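Local atomic coordinates of nitrophorin Cim l NP (Cimex lectularius, PDB entry 2IMQ), a protein that carries nitric oxide on a heme b group and delivers it to the victim during feeding, causing vasodilation. Residues T120-Y125 and F129-S134; R153-K158 and L166-D171; H182-V187 and D231-S236; N190-L195 and P239-R244. All coordinates share one frame; numbering follows the deposited sequence.

Contacts 1 and 2 lie in the same mixed sheet, strands 127-135 and 165-169 being neighbours in it. Contact 1 is a buried hairpin held by backbone hydrogen bonds and phenylalanine packing; contact 2 lays a loop over the sheet by leucine and tryptophan packing, without hydrogen bonds between its segments. Contact 4, also buried, sets an indole against two aliphatic side chains, and its Arg244 meets Gly170 of contact 2 by a probable backbone hydrogen bond. Contact 3, centred about 23 Å from the chain centre, is the most peripheral and only partly buried, pairing a tyrosine with lysine methylenes and valine, beside an exposed leucine. Its helix 180-188 precedes helix 192-196 of contact 4, and Leu195 packs on Ala183 and Val187.

Contact 1 of 4, residues T120-Y125 and F129-S134; sequences TSFTIY and FSFTTS
Phe122 and Phe129 face each other as a hydrogen-bonded pair of the antiparallel hairpin 116-124/127-135, with Phe122 N to Phe129 O at 3.0 Å and Phe129 N to Phe122 O at 2.8 Å. Thr120 and Phe131 form the next such pair. On the phenylalanine side, CG of Phe122 sits between its backbone N and carbonyl carbon (chi1 67°), which carries the ring across to the neighbouring strand. There Phe129 CB lies over one ring face, 3.9 Å from the Phe122 centroid and 22° off the normal, a CH-pi contact. The two rings are almost parallel, with planes at 3°, but their centroids are 5.2 Å apart, so they barely overlap. Phe122 CE2 comes near the edge of the Phe131 ring, at 3.8 Å from CE1, and Ile124 CG1 meets Phe129 CE1 at 3.7 Å. The other sheet face carries Ser121 and Ser130, a non-hydrogen-bonded pair with OG atoms 2.7 Å apart; Ser163 OG is a further partner of Ser130 OG. Phe131 and Phe129 reach strand 6-17 of the opposing sheet. The chemistry thus divides by face: serines on one, a largely apolar surface on the other, buried within the beta-sandwich, where Thr104 takes up the Thr120 hydroxyl.

Contact 2 of 4, residues R153-K158 and L166-D171; sequences RLDYSK and LFWIGD
Trp168 reaches from its strand to the loop residues Leu154 and Asp155 with the benzo part of its indole. Its CG lies opposite the backbone N about the first side-chain bond (chi1 -166°), and CH2 meets Leu154 CB at 3.7 Å while CZ3 lies 3.8 Å from Leu154 O. Asp155 adds a looser touch, CB to CZ3 at 4.1 Å. The pyrrole side is held separately, since Trp168 NE1 bonds to Ser134 OG on the adjacent strand. Leu166, two residues earlier and on the same side of strand 165-169, uses its CD2 branch, which rests 3.6 Å from Tyr156 CB and 3.5 Å from Tyr156 C. The loop between strands 127-135 and 165-169 therefore folds back over the sheet it links, in a beta-sandwich of the DNase I-like type, and its chain is shaped by a type I turn from Asp155 to Lys158 combined with an Asx turn. In the latter, Asp155 OD1 accepts from Ser157 N at 3.0 Å on its anti side and from Ser157 OG at 2.6 Å on its syn side, both from one face of the carboxylate plane. The second oxygen, Asp155 OD2, is bonded to Tyr150 OH and Trp213 NE1.

Contact 3 of 4, residues H182-V187 and D231-S236; sequences HAKSLV and DEYDLS
Tyr233 is the first residue of the 231-236 loop to touch helix 180-188, meeting both Lys184 and Val187. Its CD1 lies 3.9 Å from Lys184 CE and its CE1 4.0 Å from Val187 CG1, so a single side of the ring runs along two residues one helical turn apart. Both helix side chains approach obliquely. Lys184 starts with CG anti to the backbone N (chi1 -177°) and bends at chi2 and chi4; CD and CE pass the tyrosine while NZ reaches one turn onward to a salt bridge with Asp188. The contact with the ring is thus made by methylene carbons, the charge being engaged elsewhere. Tyr233 OH is bonded to Pro222 O. Next, Asp234 shapes the loop itself: its OD1 accepts from Ser236 N at 3.0 Å, an Asx turn, and from Ser236 OG at 2.8 Å, both donors on one face of the carboxylate. Leu235, held within that turn, directs CD2 to Lys184 CB at 4.2 Å, a looser touch on a solvent-exposed side chain. Ser236 OG also bonds to Lys225. The loop runs on toward strand 243-248, Tyr233 stacks on Phe226, and the helix packs Ala183, Leu186 and Val187 on Leu195 of helix 192-196.

Contact 4 of 4, residues N190-L195 and P239-R244; sequences NNIDGL and PSWTDR
Residues 190-195 close helix 180-188 and open helix 192-196 beside the irregular chain 239-242 that leads into strand 243-248, with the nearest CA pair, Leu195 and Ser240, 9.0 Å apart, a spacing bridged by side chains. Two helix ends meet here: Asn190 closes the preceding helix in a Schellman motif with positive phi (55°), and Asn191 is the N-cap of the next. The capping bond runs from Gly194 N to Asn191 OD1 at 2.9 Å, the donor standing above the side-chain carbonyl plane.

Between the two backbones, Trp241 has the largest share of the buried surface. Its CG lies anti to the carbonyl carbon (chi1 -72°), and the six-membered half of the indole is brought up to the first turn of the helix. Leu195 packs against CH2 and CZ3 of that ring: CD2 is 3.8 Å from CH2 of Trp241, and Leu195 CG is 3.9 Å from Trp241 CZ3. Ile192 lies a turn earlier and reaches the neighbouring position with its CG2 branch, 3.9 Å from Trp241 CZ2. Three residues apart, Ile192 and Leu195 lie on one flank of the helix; both meet the ring obliquely. The pyrrole N-H of the same indole has its own partner: Trp241 NE1 bonds to Phe220 O, which would help to fix the ring's rotation.

Behind the tryptophan, Arg244 folds back, forming salt bridges with Glu215 and Asp199. Its NH1 also donates to Trp241 O at 3.0 Å, with that oxygen 26° out of the guanidinium plane.

Contact 1 of 4, residues T120-Y125 and F129-S134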
# COMPACT_ATOMS: atom_id res chain seq x y z
N THR A 120 -6.12 3.01 9.40
CA THR A 120 -7.56 3.35 9.34
C THR A 120 -8.32 2.06 9.40
O THR A 120 -8.08 1.13 8.63
CB THR A 120 -7.84 4.12 8.04
OG1 THR A 120 -7.22 5.41 8.11
CG2 THR A 120 -9.33 4.35 7.81
N SER A 121 -9.32 2.02 10.31
CA SER A 121 -10.09 0.83 10.54
C SER A 121 -11.59 1.16 10.58
O SER A 121 -11.98 2.24 10.93
CB SER A 121 -9.72 0.18 11.89
OG SER A 121 -8.34 -0.17 11.94
N PHE A 122 -12.38 0.18 10.26
CA PHE A 122 -13.88 0.34 10.21
C PHE A 122 -14.53 -1.00 10.14
O PHE A 122 -13.93 -2.01 9.77
CB PHE A 122 -14.28 1.20 9.00
CG PHE A 122 -14.01 0.54 7.67
CD1 PHE A 122 -14.99 -0.19 7.06
CD2 PHE A 122 -12.76 0.67 7.01
CE1 PHE A 122 -14.78 -0.82 5.88
CE2 PHE A 122 -12.53 0.03 5.80
CZ PHE A 122 -13.53 -0.72 5.24
N THR A 123 -15.81 -1.02 10.52
CA THR A 123 -16.51 -2.26 10.57
C THR A 123 -17.71 -2.22 9.65
O THR A 123 -18.48 -1.26 9.68
CB THR A 123 -17.00 -2.47 12.02
OG1 THR A 123 -15.87 -2.74 12.87
CG2 THR A 123 -17.89 -3.68 12.13
N ILE A 124 -17.87 -3.26 8.85
CA ILE A 124 -19.07 -3.47 8.05
C ILE A 124 -19.50 -4.91 8.21
O ILE A 124 -18.68 -5.82 8.23
CB ILE A 124 -18.93 -3.05 6.53
CG1 ILE A 124 -17.73 -3.71 5.86
CG2 ILE A 124 -18.80 -1.57 6.45
CD1 ILE A 124 -17.67 -3.46 4.34
N TYR A 125 -20.81 -5.11 8.36
CA TYR A 125 -21.36 -6.43 8.54
C TYR A 125 -20.71 -7.16 9.71
O TYR A 125 -20.44 -8.37 9.66
CB TYR A 125 -21.28 -7.22 7.24
CG TYR A 125 -21.89 -6.49 6.07
CD1 TYR A 125 -21.11 -5.99 5.03
CD2 TYR A 125 -23.28 -6.33 5.96
CE1 TYR A 125 -21.66 -5.35 3.96
CE2 TYR A 125 -23.85 -5.68 4.88
CZ TYR A 125 -23.06 -5.20 3.88
OH TYR A 125 -23.63 -4.57 2.79
N PHE A 129 -12.24 -4.21 9.39
CA PHE A 129 -11.15 -3.98 8.40
C PHE A 129 -10.14 -3.00 8.96
O PHE A 129 -10.52 -2.01 9.58
CB PHE A 129 -11.71 -3.37 7.10
CG PHE A 129 -12.50 -4.30 6.27
CD1 PHE A 129 -13.81 -4.64 6.61
CD2 PHE A 129 -11.96 -4.84 5.12
CE1 PHE A 129 -14.55 -5.51 5.84
CE2 PHE A 129 -12.70 -5.70 4.33
CZ PHE A 129 -14.02 -6.03 4.70
N SER A 130 -8.85 -3.24 8.70
CA SER A 130 -7.81 -2.29 9.01
C SER A 130 -6.90 -2.20 7.80
O SER A 130 -6.52 -3.20 7.26
CB SER A 130 -6.96 -2.70 10.25
OG SER A 130 -7.75 -2.72 11.45
N PHE A 131 -6.60 -0.98 7.48
CA PHE A 131 -5.62 -0.61 6.43
C PHE A 131 -4.49 0.22 7.00
O PHE A 131 -4.73 1.24 7.63
CB PHE A 131 -6.30 0.20 5.32
CG PHE A 131 -7.29 -0.60 4.53
CD1 PHE A 131 -8.59 -0.80 5.01
CD2 PHE A 131 -6.91 -1.29 3.40
CE1 PHE A 131 -9.47 -1.57 4.30
CE2 PHE A 131 -7.79 -2.05 2.70
CZ PHE A 131 -9.07 -2.21 3.16
N THR A 132 -3.25 -0.24 6.80
CA THR A 132 -2.06 0.40 7.26
C THR A 132 -1.21 0.82 6.09
O THR A 132 -1.05 0.09 5.14
CB THR A 132 -1.26 -0.56 8.15
OG1 THR A 132 -2.04 -0.85 9.29
CG2 THR A 132 0.07 0.01 8.62
N THR A 133 -0.62 1.99 6.24
CA THR A 133 0.58 2.34 5.45
C THR A 133 1.71 2.79 6.39
O THR A 133 1.46 3.19 7.53
CB THR A 133 0.26 3.38 4.36
OG1 THR A 133 1.34 3.42 3.39
CG2 THR A 133 0.09 4.75 4.87
N SER A 134 2.95 2.74 5.91
CA SER A 134 4.08 3.08 6.74
C SER A 134 5.20 3.58 5.88
O SER A 134 5.24 3.37 4.66
CB SER A 134 4.49 1.89 7.56
OG SER A 134 4.88 0.80 6.71

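Contact 2 of 4, residues R153-K158 and L166-D171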
# COMPACT_ATOMS: atom_id res chain seq x y z
N ARG A 153 2.79 -0.96 16.77
CA ARG A 153 1.61 -0.13 16.95
C ARG A 153 0.75 -0.01 15.71
O ARG A 153 -0.39 0.37 15.77
CB ARG A 153 2.01 1.28 17.38
CG ARG A 153 2.64 1.34 18.80
CD ARG A 153 3.18 2.70 19.07
NE ARG A 153 4.46 2.93 18.39
CZ ARG A 153 5.15 4.07 18.43
NH1 ARG A 153 4.71 5.08 19.16
NH2 ARG A 153 6.29 4.18 17.78
N LEU A 154 1.33 -0.36 14.56
CA LEU A 154 0.65 -0.29 13.24
C LEU A 154 0.05 -1.63 12.86
O LEU A 154 -0.65 -1.74 11.84
CB LEU A 154 1.62 0.19 12.17
CG LEU A 154 2.22 1.57 12.37
CD1 LEU A 154 3.38 1.79 11.39
CD2 LEU A 154 1.20 2.65 12.20
N ASP A 155 0.25 -2.65 13.70
CA ASP A 155 -0.06 -4.04 13.38
C ASP A 155 -1.26 -4.46 14.23
O ASP A 155 -1.11 -4.91 15.39
CB ASP A 155 1.12 -4.95 13.68
CG ASP A 155 0.91 -6.33 13.19
OD1 ASP A 155 -0.27 -6.77 12.99
OD2 ASP A 155 1.89 -7.09 13.02
N TYR A 156 -2.45 -4.36 13.63
CA TYR A 156 -3.70 -4.65 14.32
C TYR A 156 -4.02 -6.14 14.37
O TYR A 156 -5.12 -6.54 14.79
CB TYR A 156 -4.84 -3.81 13.72
CG TYR A 156 -4.95 -2.42 14.26
CD1 TYR A 156 -3.85 -1.64 14.58
CD2 TYR A 156 -6.18 -1.84 14.40
CE1 TYR A 156 -4.00 -0.37 15.11
CE2 TYR A 156 -6.34 -0.58 14.91
CZ TYR A 156 -5.26 0.14 15.27
OH TYR A 156 -5.36 1.41 15.77
N SER A 157 -3.07 -6.97 13.97
CA SER A 157 -3.16 -8.41 14.20
C SER A 157 -2.56 -8.75 15.57
O SER A 157 -2.78 -9.86 16.07
CB SER A 157 -2.45 -9.23 13.12
OG SER A 157 -1.06 -9.24 13.26
N LYS A 158 -1.78 -7.82 16.15
CA LYS A 158 -1.08 -8.00 17.45
C LYS A 158 -1.79 -7.11 18.41
O LYS A 158 -1.17 -6.27 19.07
CB LYS A 158 0.36 -7.55 17.34
CG LYS A 158 1.21 -8.48 16.65
CD LYS A 158 2.64 -8.00 16.70
CE LYS A 158 3.51 -9.02 16.05
NZ LYS A 158 3.36 -10.38 16.74
N LEU A 166 -7.01 -7.44 7.35
CA LEU A 166 -5.94 -6.48 7.47
C LEU A 166 -5.13 -6.40 6.22
O LEU A 166 -4.78 -7.41 5.61
CB LEU A 166 -5.02 -6.81 8.62
CG LEU A 166 -5.72 -6.86 9.99
CD1 LEU A 166 -5.96 -8.23 10.28
CD2 LEU A 166 -4.91 -6.14 11.02
N PHE A 167 -4.84 -5.18 5.84
CA PHE A 167 -3.98 -4.88 4.67
C PHE A 167 -2.93 -3.87 5.06
O PHE A 167 -3.21 -2.93 5.78
CB PHE A 167 -4.87 -4.34 3.54
CG PHE A 167 -5.95 -5.32 3.15
CD1 PHE A 167 -7.21 -5.27 3.74
CD2 PHE A 167 -5.70 -6.34 2.24
CE1 PHE A 167 -8.17 -6.23 3.40
CE2 PHE A 167 -6.65 -7.29 1.92
CZ PHE A 167 -7.89 -7.22 2.53
N TRP A 168 -1.72 -4.05 4.56
CA TRP A 168 -0.64 -3.13 4.82
C TRP A 168 -0.06 -2.86 3.45
O TRP A 168 0.40 -3.77 2.75
CB TRP A 168 0.40 -3.80 5.71
CG TRP A 168 1.42 -2.89 6.33
CD1 TRP A 168 2.09 -1.87 5.78
CD2 TRP A 168 1.83 -2.94 7.68
NE1 TRP A 168 2.93 -1.28 6.70
CE2 TRP A 168 2.78 -1.94 7.88
CE3 TRP A 168 1.51 -3.79 8.76
CZ2 TRP A 168 3.37 -1.73 9.09
CZ3 TRP A 168 2.12 -3.56 9.97
CH2 TRP A 168 3.02 -2.55 10.12
N ILE A 169 -0.10 -1.60 3.07
CA ILE A 169 0.23 -1.16 1.70
C ILE A 169 1.16 0.04 1.73
O ILE A 169 0.96 0.96 2.52
CB ILE A 169 -1.04 -0.83 0.89
CG1 ILE A 169 -1.92 0.20 1.60
CG2 ILE A 169 -1.79 -2.12 0.60
CD1 ILE A 169 -3.11 0.65 0.68
N GLY A 170 2.17 -0.00 0.88
CA GLY A 170 3.11 1.09 0.78
C GLY A 170 4.48 0.52 0.50
O GLY A 170 4.67 -0.69 0.30
N ASP A 171 5.43 1.43 0.49
CA ASP A 171 6.83 1.08 0.34
C ASP A 171 7.34 0.75 1.74
O ASP A 171 7.45 1.65 2.61
CB ASP A 171 7.61 2.20 -0.30
CG ASP A 171 9.08 1.94 -0.41
OD1 ASP A 171 9.54 0.87 0.09
OD2 ASP A 171 9.77 2.80 -1.00

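Contact 3 of 4, residues H182-V187 and D231-S236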
# COMPACT_ATOMS: atom_id res chain seq x y z
N HIS A 182 23.72 -8.70 -11.07
CA HIS A 182 23.03 -9.95 -10.90
C HIS A 182 21.52 -9.74 -10.95
O HIS A 182 20.80 -10.49 -11.59
CB HIS A 182 23.48 -10.61 -9.63
CG HIS A 182 22.93 -11.97 -9.43
ND1 HIS A 182 23.10 -12.99 -10.35
CD2 HIS A 182 22.24 -12.50 -8.41
CE1 HIS A 182 22.52 -14.09 -9.88
NE2 HIS A 182 21.97 -13.81 -8.71
N ALA A 183 21.04 -8.73 -10.24
CA ALA A 183 19.63 -8.45 -10.24
C ALA A 183 19.10 -8.17 -11.66
O ALA A 183 18.07 -8.73 -12.07
CB ALA A 183 19.35 -7.22 -9.35
N LYS A 184 19.83 -7.34 -12.40
CA LYS A 184 19.39 -7.03 -13.75
C LYS A 184 19.40 -8.27 -14.66
O LYS A 184 18.50 -8.47 -15.48
CB LYS A 184 20.16 -5.89 -14.34
CG LYS A 184 19.68 -5.48 -15.75
CD LYS A 184 18.24 -5.00 -15.75
CE LYS A 184 17.90 -4.16 -16.99
NZ LYS A 184 18.37 -4.82 -18.19
N SER A 185 20.40 -9.12 -14.49
CA SER A 185 20.41 -10.36 -15.25
C SER A 185 19.20 -11.22 -14.94
O SER A 185 18.61 -11.76 -15.86
CB SER A 185 21.68 -11.15 -14.95
OG SER A 185 21.72 -12.34 -15.71
N LEU A 186 18.80 -11.35 -13.67
CA LEU A 186 17.62 -12.10 -13.33
C LEU A 186 16.36 -11.47 -13.88
O LEU A 186 15.48 -12.17 -14.37
CB LEU A 186 17.56 -12.32 -11.81
CG LEU A 186 18.61 -13.24 -11.22
CD1 LEU A 186 18.62 -13.22 -9.73
CD2 LEU A 186 18.38 -14.71 -11.61
N VAL A 187 16.28 -10.14 -13.87
CA VAL A 187 15.17 -9.47 -14.50
C VAL A 187 15.11 -9.84 -16.00
O VAL A 187 14.06 -10.15 -16.54
CB VAL A 187 15.25 -7.98 -14.30
CG1 VAL A 187 14.22 -7.25 -15.15
CG2 VAL A 187 15.06 -7.60 -12.80
N ASP A 231 10.93 2.59 -19.41
CA ASP A 231 10.91 1.28 -18.79
C ASP A 231 12.32 0.78 -18.54
O ASP A 231 12.53 -0.42 -18.37
CB ASP A 231 10.14 0.29 -19.64
CG ASP A 231 8.74 0.74 -19.89
OD1 ASP A 231 8.09 1.14 -18.90
OD2 ASP A 231 8.23 0.75 -21.02
N GLU A 232 13.25 1.71 -18.50
CA GLU A 232 14.66 1.37 -18.34
C GLU A 232 15.05 1.55 -16.87
O GLU A 232 14.83 2.61 -16.26
CB GLU A 232 15.54 2.22 -19.25
CG GLU A 232 15.28 1.98 -20.73
CD GLU A 232 15.97 2.98 -21.62
OE1 GLU A 232 17.03 3.53 -21.20
OE2 GLU A 232 15.43 3.21 -22.72
N TYR A 233 15.63 0.52 -16.32
CA TYR A 233 16.15 0.66 -14.95
C TYR A 233 17.30 1.61 -14.90
O TYR A 233 18.20 1.57 -15.73
CB TYR A 233 16.55 -0.66 -14.32
CG TYR A 233 15.37 -1.54 -14.04
CD1 TYR A 233 15.01 -2.53 -14.91
CD2 TYR A 233 14.62 -1.38 -12.88
CE1 TYR A 233 13.93 -3.31 -14.68
CE2 TYR A 233 13.55 -2.15 -12.65
CZ TYR A 233 13.18 -3.12 -13.53
OH TYR A 233 12.11 -3.94 -13.37
N ASP A 234 17.22 2.49 -13.93
CA ASP A 234 18.35 3.23 -13.45
C ASP A 234 19.13 2.34 -12.48
O ASP A 234 18.71 2.12 -11.32
CB ASP A 234 17.85 4.49 -12.78
CG ASP A 234 18.97 5.31 -12.20
OD1 ASP A 234 20.10 4.83 -12.14
OD2 ASP A 234 18.80 6.46 -11.71
N LEU A 235 20.27 1.83 -12.94
CA LEU A 235 21.00 0.84 -12.22
C LEU A 235 21.97 1.37 -11.18
O LEU A 235 22.72 0.61 -10.60
CB LEU A 235 21.66 -0.17 -13.16
CG LEU A 235 20.63 -0.90 -14.03
CD1 LEU A 235 21.29 -1.52 -15.22
CD2 LEU A 235 19.79 -1.89 -13.20
N SER A 236 21.83 2.67 -10.86
CA SER A 236 22.37 3.25 -9.62
C SER A 236 21.81 2.63 -8.34
O SER A 236 22.42 2.71 -7.29
CB SER A 236 22.15 4.77 -9.54
OG SER A 236 20.79 5.13 -9.46

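Contact 4 of 4, residues N190-L195 and P239-R244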
# COMPACT_ATOMS: atom_id res chain seq x y z
N ASN A 190 13.67 -12.98 -16.70
CA ASN A 190 12.37 -13.12 -16.06
C ASN A 190 12.38 -14.09 -14.91
O ASN A 190 11.37 -14.79 -14.65
CB ASN A 190 11.21 -13.49 -17.02
CG ASN A 190 9.87 -13.13 -16.44
OD1 ASN A 190 9.74 -12.05 -15.83
ND2 ASN A 190 8.88 -14.04 -16.54
N ASN A 191 13.49 -14.18 -14.18
CA ASN A 191 13.53 -15.10 -13.05
C ASN A 191 13.15 -14.33 -11.79
O ASN A 191 13.97 -13.97 -10.96
CB ASN A 191 14.91 -15.75 -12.92
CG ASN A 191 14.93 -16.85 -11.92
OD1 ASN A 191 13.95 -17.08 -11.20
ND2 ASN A 191 16.10 -17.53 -11.81
N ILE A 192 11.85 -14.11 -11.70
CA ILE A 192 11.29 -13.31 -10.62
C ILE A 192 11.48 -13.99 -9.28
O ILE A 192 11.94 -13.37 -8.34
CB ILE A 192 9.77 -13.08 -10.89
CG1 ILE A 192 9.58 -12.35 -12.20
CG2 ILE A 192 9.12 -12.32 -9.76
CD1 ILE A 192 10.28 -11.04 -12.41
N ASP A 193 11.20 -15.27 -9.19
CA ASP A 193 11.34 -15.98 -7.93
C ASP A 193 12.81 -16.08 -7.54
O ASP A 193 13.15 -16.03 -6.36
CB ASP A 193 10.74 -17.37 -8.02
CG ASP A 193 9.27 -17.38 -8.15
OD1 ASP A 193 8.61 -16.36 -7.89
OD2 ASP A 193 8.69 -18.43 -8.54
N GLY A 194 13.70 -16.15 -8.51
CA GLY A 194 15.12 -16.19 -8.24
C GLY A 194 15.59 -14.89 -7.66
O GLY A 194 16.41 -14.86 -6.73
N LEU A 195 15.10 -13.78 -8.18
CA LEU A 195 15.47 -12.47 -7.65
C LEU A 195 14.81 -12.22 -6.28
O LEU A 195 15.43 -11.66 -5.36
CB LEU A 195 15.15 -11.37 -8.65
CG LEU A 195 15.64 -9.96 -8.27
CD1 LEU A 195 17.10 -9.97 -8.00
CD2 LEU A 195 15.26 -8.99 -9.28
N PRO A 239 17.62 -3.06 -8.70
CA PRO A 239 16.19 -3.19 -8.91
C PRO A 239 15.53 -3.92 -7.75
O PRO A 239 15.96 -4.98 -7.32
CB PRO A 239 16.10 -4.02 -10.22
CG PRO A 239 17.33 -3.62 -11.00
CD PRO A 239 18.39 -3.46 -9.89
N SER A 240 14.42 -3.34 -7.28
CA SER A 240 13.73 -3.82 -6.10
C SER A 240 12.23 -3.66 -6.22
O SER A 240 11.75 -2.85 -7.02
CB SER A 240 14.19 -3.05 -4.84
OG SER A 240 15.53 -3.27 -4.56
N TRP A 241 11.53 -4.40 -5.36
CA TRP A 241 10.09 -4.27 -5.17
C TRP A 241 9.86 -3.34 -4.00
O TRP A 241 10.06 -3.72 -2.83
CB TRP A 241 9.49 -5.63 -4.96
CG TRP A 241 9.48 -6.44 -6.23
CD1 TRP A 241 8.57 -6.39 -7.23
CD2 TRP A 241 10.41 -7.47 -6.59
NE1 TRP A 241 8.91 -7.29 -8.21
CE2 TRP A 241 10.02 -7.98 -7.82
CE3 TRP A 241 11.56 -7.98 -5.99
CZ2 TRP A 241 10.69 -9.01 -8.44
CZ3 TRP A 241 12.24 -9.00 -6.62
CH2 TRP A 241 11.80 -9.49 -7.84
N THR A 242 9.45 -2.14 -4.31
CA THR A 242 9.31 -1.09 -3.30
C THR A 242 7.90 -1.06 -2.71
O THR A 242 7.68 -1.47 -1.57
CB THR A 242 9.80 0.20 -3.84
OG1 THR A 242 9.09 0.51 -5.02
CG2 THR A 242 11.24 0.10 -4.18
N ASP A 243 6.93 -0.71 -3.52
CA ASP A 243 5.50 -0.78 -3.09
C ASP A 243 5.06 -2.23 -2.97
O ASP A 243 5.25 -3.01 -3.90
CB ASP A 243 4.63 -0.05 -4.09
CG ASP A 243 4.78 1.45 -3.93
OD1 ASP A 243 4.14 1.99 -2.96
OD2 ASP A 243 5.52 2.18 -4.65
N ARG A 244 4.45 -2.58 -1.84
CA ARG A 244 4.02 -3.91 -1.55
C ARG A 244 2.64 -3.86 -0.97
O ARG A 244 2.21 -2.87 -0.39
CB ARG A 244 4.96 -4.61 -0.52
CG ARG A 244 6.44 -4.42 -0.79
CD ARG A 244 6.98 -5.12 -2.03
NE ARG A 244 7.26 -6.52 -1.81
CZ ARG A 244 8.42 -7.01 -1.43
NH1 ARG A 244 9.48 -6.22 -1.25
NH2 ARG A 244 8.52 -8.32 -1.21